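BLUF domain-containing protein (Acinetobacter baumannii, PDB 6W6Z) probably senses blue light through a flavin, here flavin mononucleotide, bound in its BLUF domain. Local coordinates at residues M94-R99 against E136-N141; T101-F106 against N130-A135. One frame throughout, in Å; residues are numbered along the deposited sequence.

From the N terminus, the chain first builds four strands of the sheet and the helices 18-36 and 57-67 of the BLUF fold, then adds strand 95-98 at one edge and turns directly into helix 101-109. Contact 2 pairs this helix with helix 125-134, closing a loop of 23 residues. The chain then comes back to strand 95-98, where contact 1 closes a larger loop of 36 residues, so contact 2 is nested inside it. Lys95 and Val97 join the two: the ammonium of Lys95 bonds to Ala135 O, and CG1 of Val97 packs on Ala135. Together the contacts tie the C-terminal helix pair and its trailing loop to the edge strand.

Contact 1. Residues M94-R99 against E136-N141; sequences MKYVQR and EQTKMN
Tyr96 and Gln98 of strand 95-98, an edge strand of the BLUF sheet, meet Gln137 and Thr138 of the loop segment 136-141, which runs at 90° to it. Before them, Met94 turns its sulfur end away to the flavin mononucleotide pocket. Lys95 runs extended past Gln137 in the opposite direction, its CG 3.7 Å from Gln137 OE1, while NZ goes on to the carbonyls of Leu132 and Ala135. Tyr96 is gripped through both backbone polar atoms. Its N donates to Gln137 OE1 (3.0 Å), in the amide plane on a lone pair, and its O accepts from Thr138 N at 2.8 Å. CG of Tyr96 stands anti to the backbone N (chi1 -175°), and the ring meets Thr138 O in plane at its edge. Met140 CG lies 3.5 Å from Tyr96 CD2. Its SD makes an oblique Met-aromatic contact, 4.9 Å from the Tyr96 ring centroid. Leu22, Leu26 and Arg30 of helix 18-36 also touch this tyrosine. CB of Val97 points away from the loop, and its side chain packs on Val41 and Ala135. Gln98 N makes a weak, bent hydrogen bond to Thr138 OG1 (3.3 Å), and Thr138 CG2 lies 3.9 Å from Gln98 NE2.

Contact 2. Residues T101-F106 against N130-A135; sequences TNIETF and NELLIA
Glu131 faces Asn102 and Ile103 across two antiparallel helices whose short axes come within 10.3 Å at 170°. Its CB packs 4.1 Å from CG1 of Ile103, the two side chains sliding past each other in opposite directions. CG then stands beside the backbone N, and a bend at chi2 sets the direction of CD, which lies 3.8 Å from Asn102 ND2. At the tip, OE2 takes a hydrogen bond from Asn102 ND2 at 2.9 Å, using its syn lone pair, the one on the side of the other oxygen. The same OE2 lies only 3.0 Å from Asn102 CB, while OE1 stays farther from the amide nitrogen. Carboxylate and amide are turned 66° apart; OE2 is tilted from the amide plane of Asn102, and the bond is bent, with 140° at the hydrogen. CD1 of Ile134 comes near the same ND2, placing a methyl group beside this polar pair at the exposed side of the helix pair. Toward the sheet the contact becomes apolar: Ile103 CD1 and Leu132 CD2 meet at 4.2 Å, and both side chains also touch Tyr43 and Val97. The polar outer hydrogen bond and buried aliphatic inner side are those of an amphipathic antiparallel helix pair, here the C-terminal helix pair of the chain, packed on the face of the BLUF sheet that carries Tyr43 and Val97.

Contact 1. Residues M94-R99 against E136-N141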
# COMPACT_ATOMS: atom_id res chain seq x y z
N MET A 94 -2.54 8.49 -0.97
CA MET A 94 -2.16 7.15 -0.43
C MET A 94 -2.76 6.96 0.96
O MET A 94 -2.19 7.49 1.94
CB MET A 94 -0.64 7.01 -0.32
CG MET A 94 -0.22 5.59 0.03
SD MET A 94 -1.00 4.26 -0.94
CE MET A 94 -0.63 4.82 -2.59
N LYS A 95 -3.85 6.19 1.03
CA LYS A 95 -4.51 5.84 2.30
C LYS A 95 -3.53 4.94 3.06
O LYS A 95 -2.85 4.15 2.43
CB LYS A 95 -5.83 5.11 2.07
CG LYS A 95 -6.66 4.87 3.31
CD LYS A 95 -7.94 4.13 3.05
CE LYS A 95 -8.89 4.18 4.22
NZ LYS A 95 -10.16 3.50 3.92
N TYR A 96 -3.53 5.05 4.37
CA TYR A 96 -2.77 4.14 5.23
C TYR A 96 -3.73 3.38 6.12
O TYR A 96 -4.50 4.02 6.86
CB TYR A 96 -1.76 4.92 6.06
CG TYR A 96 -0.87 4.02 6.87
CD1 TYR A 96 -0.13 3.01 6.25
CD2 TYR A 96 -0.79 4.12 8.22
CE1 TYR A 96 0.70 2.18 6.97
CE2 TYR A 96 0.05 3.31 8.96
CZ TYR A 96 0.77 2.31 8.34
OH TYR A 96 1.58 1.49 9.07
N VAL A 97 -3.62 2.06 6.10
CA VAL A 97 -4.43 1.14 6.95
C VAL A 97 -3.51 0.15 7.67
O VAL A 97 -2.65 -0.45 7.03
CB VAL A 97 -5.47 0.41 6.09
CG1 VAL A 97 -6.35 -0.51 6.91
CG2 VAL A 97 -6.31 1.39 5.32
N GLN A 98 -3.72 -0.05 8.96
CA GLN A 98 -2.99 -1.09 9.72
C GLN A 98 -3.98 -2.17 10.12
O GLN A 98 -5.12 -2.06 9.75
CB GLN A 98 -2.26 -0.48 10.91
CG GLN A 98 -1.15 0.49 10.49
CD GLN A 98 -0.23 0.88 11.61
OE1 GLN A 98 0.93 1.26 11.37
NE2 GLN A 98 -0.74 0.81 12.83
N ARG A 99 -3.49 -3.22 10.77
CA ARG A 99 -4.31 -4.35 11.27
C ARG A 99 -5.48 -3.81 12.12
O ARG A 99 -5.27 -2.94 13.01
CB ARG A 99 -3.44 -5.27 12.13
CG ARG A 99 -3.17 -6.63 11.55
CD ARG A 99 -2.18 -7.35 12.45
NE ARG A 99 -2.73 -7.73 13.73
CZ ARG A 99 -2.06 -8.43 14.63
NH1 ARG A 99 -0.80 -8.77 14.38
NH2 ARG A 99 -2.61 -8.75 15.79
N GLU A 136 -11.18 2.65 8.73
CA GLU A 136 -10.78 4.01 9.19
C GLU A 136 -9.30 4.16 8.83
O GLU A 136 -8.55 3.25 9.16
CB GLU A 136 -10.94 4.15 10.72
N GLN A 137 -8.88 5.23 8.17
CA GLN A 137 -7.44 5.44 7.91
C GLN A 137 -6.68 5.53 9.25
O GLN A 137 -7.20 6.19 10.21
CB GLN A 137 -7.20 6.67 7.06
CG GLN A 137 -5.75 7.14 7.06
CD GLN A 137 -5.54 8.01 5.86
OE1 GLN A 137 -4.85 7.65 4.93
NE2 GLN A 137 -6.26 9.12 5.81
N THR A 138 -5.49 4.93 9.32
CA THR A 138 -4.57 5.07 10.48
C THR A 138 -3.82 6.40 10.35
O THR A 138 -3.04 6.56 9.38
CB THR A 138 -3.62 3.87 10.58
OG1 THR A 138 -4.43 2.69 10.68
CG2 THR A 138 -2.65 3.99 11.73
N LYS A 139 -4.02 7.33 11.28
CA LYS A 139 -3.31 8.64 11.26
C LYS A 139 -1.87 8.42 11.70
O LYS A 139 -1.69 7.67 12.68
CB LYS A 139 -3.99 9.65 12.19
N MET A 140 -0.89 9.06 11.04
CA MET A 140 0.55 8.83 11.36
C MET A 140 1.37 10.10 11.64
O MET A 140 2.59 9.95 11.96
CB MET A 140 1.18 8.06 10.20
CG MET A 140 0.64 6.64 10.15
SD MET A 140 1.08 5.67 11.62
CE MET A 140 2.81 5.34 11.27
N ASN A 141 0.78 11.30 11.58
CA ASN A 141 1.50 12.56 11.93
C ASN A 141 2.73 12.69 11.03
O ASN A 141 3.86 12.51 11.51
CB ASN A 141 2.01 12.60 13.37
CG ASN A 141 0.91 12.60 14.41
OD1 ASN A 141 0.00 13.42 14.35
ND2 ASN A 141 1.01 11.71 15.37

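Contact 2. Residues T101-F106 against N130-A135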
# COMPACT_ATOMS: atom_id res chain seq x y z
N THR A 101 -9.67 -5.34 13.60
CA THR A 101 -10.36 -6.62 13.90
C THR A 101 -11.01 -7.19 12.63
O THR A 101 -11.01 -8.40 12.51
CB THR A 101 -11.27 -6.50 15.12
OG1 THR A 101 -12.28 -5.53 14.87
CG2 THR A 101 -10.53 -6.15 16.38
N ASN A 102 -11.61 -6.39 11.74
CA ASN A 102 -12.23 -6.93 10.52
C ASN A 102 -11.16 -7.69 9.70
O ASN A 102 -11.47 -8.74 9.15
CB ASN A 102 -12.78 -5.83 9.62
CG ASN A 102 -14.21 -5.46 9.89
OD1 ASN A 102 -14.76 -5.79 10.94
ND2 ASN A 102 -14.80 -4.75 8.93
N ILE A 103 -9.94 -7.16 9.60
CA ILE A 103 -8.89 -7.76 8.72
C ILE A 103 -8.37 -9.01 9.42
O ILE A 103 -8.15 -9.99 8.76
CB ILE A 103 -7.79 -6.73 8.43
CG1 ILE A 103 -8.33 -5.64 7.48
CG2 ILE A 103 -6.54 -7.40 7.91
CD1 ILE A 103 -7.51 -4.38 7.47
N GLU A 104 -8.24 -8.95 10.73
CA GLU A 104 -7.78 -10.11 11.52
C GLU A 104 -8.82 -11.22 11.32
O GLU A 104 -8.41 -12.38 11.04
CB GLU A 104 -7.61 -9.72 12.97
CG GLU A 104 -6.33 -8.95 13.22
CD GLU A 104 -6.31 -8.15 14.50
OE1 GLU A 104 -7.26 -8.31 15.37
OE2 GLU A 104 -5.32 -7.43 14.67
N THR A 105 -10.11 -10.89 11.41
CA THR A 105 -11.21 -11.88 11.24
C THR A 105 -11.17 -12.50 9.84
O THR A 105 -11.28 -13.72 9.72
CB THR A 105 -12.56 -11.27 11.60
OG1 THR A 105 -12.45 -10.91 12.98
CG2 THR A 105 -13.70 -12.24 11.36
N PHE A 106 -10.89 -11.71 8.81
CA PHE A 106 -10.79 -12.20 7.42
C PHE A 106 -9.70 -13.27 7.29
O PHE A 106 -9.93 -14.38 6.70
CB PHE A 106 -10.56 -10.99 6.52
CG PHE A 106 -10.27 -11.37 5.10
CD1 PHE A 106 -11.25 -11.97 4.34
CD2 PHE A 106 -9.01 -11.17 4.57
CE1 PHE A 106 -10.99 -12.31 3.02
CE2 PHE A 106 -8.75 -11.53 3.25
CZ PHE A 106 -9.75 -12.07 2.48
N ASN A 130 -11.94 -4.36 -0.34
CA ASN A 130 -13.17 -3.78 0.24
C ASN A 130 -12.89 -3.44 1.70
O ASN A 130 -13.29 -2.33 2.11
CB ASN A 130 -14.41 -4.65 0.03
CG ASN A 130 -15.60 -4.04 0.75
OD1 ASN A 130 -16.17 -3.05 0.28
ND2 ASN A 130 -15.89 -4.56 1.93
N GLU A 131 -12.20 -4.32 2.44
CA GLU A 131 -11.83 -4.08 3.86
C GLU A 131 -10.93 -2.85 3.94
O GLU A 131 -11.10 -2.06 4.87
CB GLU A 131 -11.15 -5.29 4.51
CG GLU A 131 -12.07 -6.45 4.81
CD GLU A 131 -13.26 -6.12 5.71
OE1 GLU A 131 -14.39 -6.55 5.36
OE2 GLU A 131 -13.08 -5.36 6.71
N LEU A 132 -10.01 -2.69 2.99
CA LEU A 132 -9.08 -1.51 3.01
C LEU A 132 -9.86 -0.24 2.68
O LEU A 132 -9.51 0.81 3.26
CB LEU A 132 -7.96 -1.73 2.00
CG LEU A 132 -6.97 -2.86 2.30
CD1 LEU A 132 -5.82 -2.81 1.29
CD2 LEU A 132 -6.42 -2.77 3.72
N LEU A 133 -10.84 -0.31 1.79
CA LEU A 133 -11.70 0.84 1.46
C LEU A 133 -12.52 1.27 2.69
O LEU A 133 -12.59 2.47 2.94
CB LEU A 133 -12.61 0.49 0.29
CG LEU A 133 -13.56 1.60 -0.15
CD1 LEU A 133 -12.80 2.84 -0.60
CD2 LEU A 133 -14.49 1.13 -1.27
N ILE A 134 -13.13 0.33 3.41
CA ILE A 134 -14.09 0.69 4.51
C ILE A 134 -13.34 0.98 5.82
O ILE A 134 -13.89 1.72 6.63
CB ILE A 134 -15.20 -0.37 4.69
CG1 ILE A 134 -14.70 -1.68 5.30
CG2 ILE A 134 -15.93 -0.56 3.37
CD1 ILE A 134 -15.79 -2.70 5.56
N ALA A 135 -12.13 0.45 6.02
CA ALA A 135 -11.29 0.74 7.20
C ALA A 135 -11.17 2.26 7.45
O ALA A 135 -11.07 3.05 6.48
CB ALA A 135 -9.92 0.10 7.03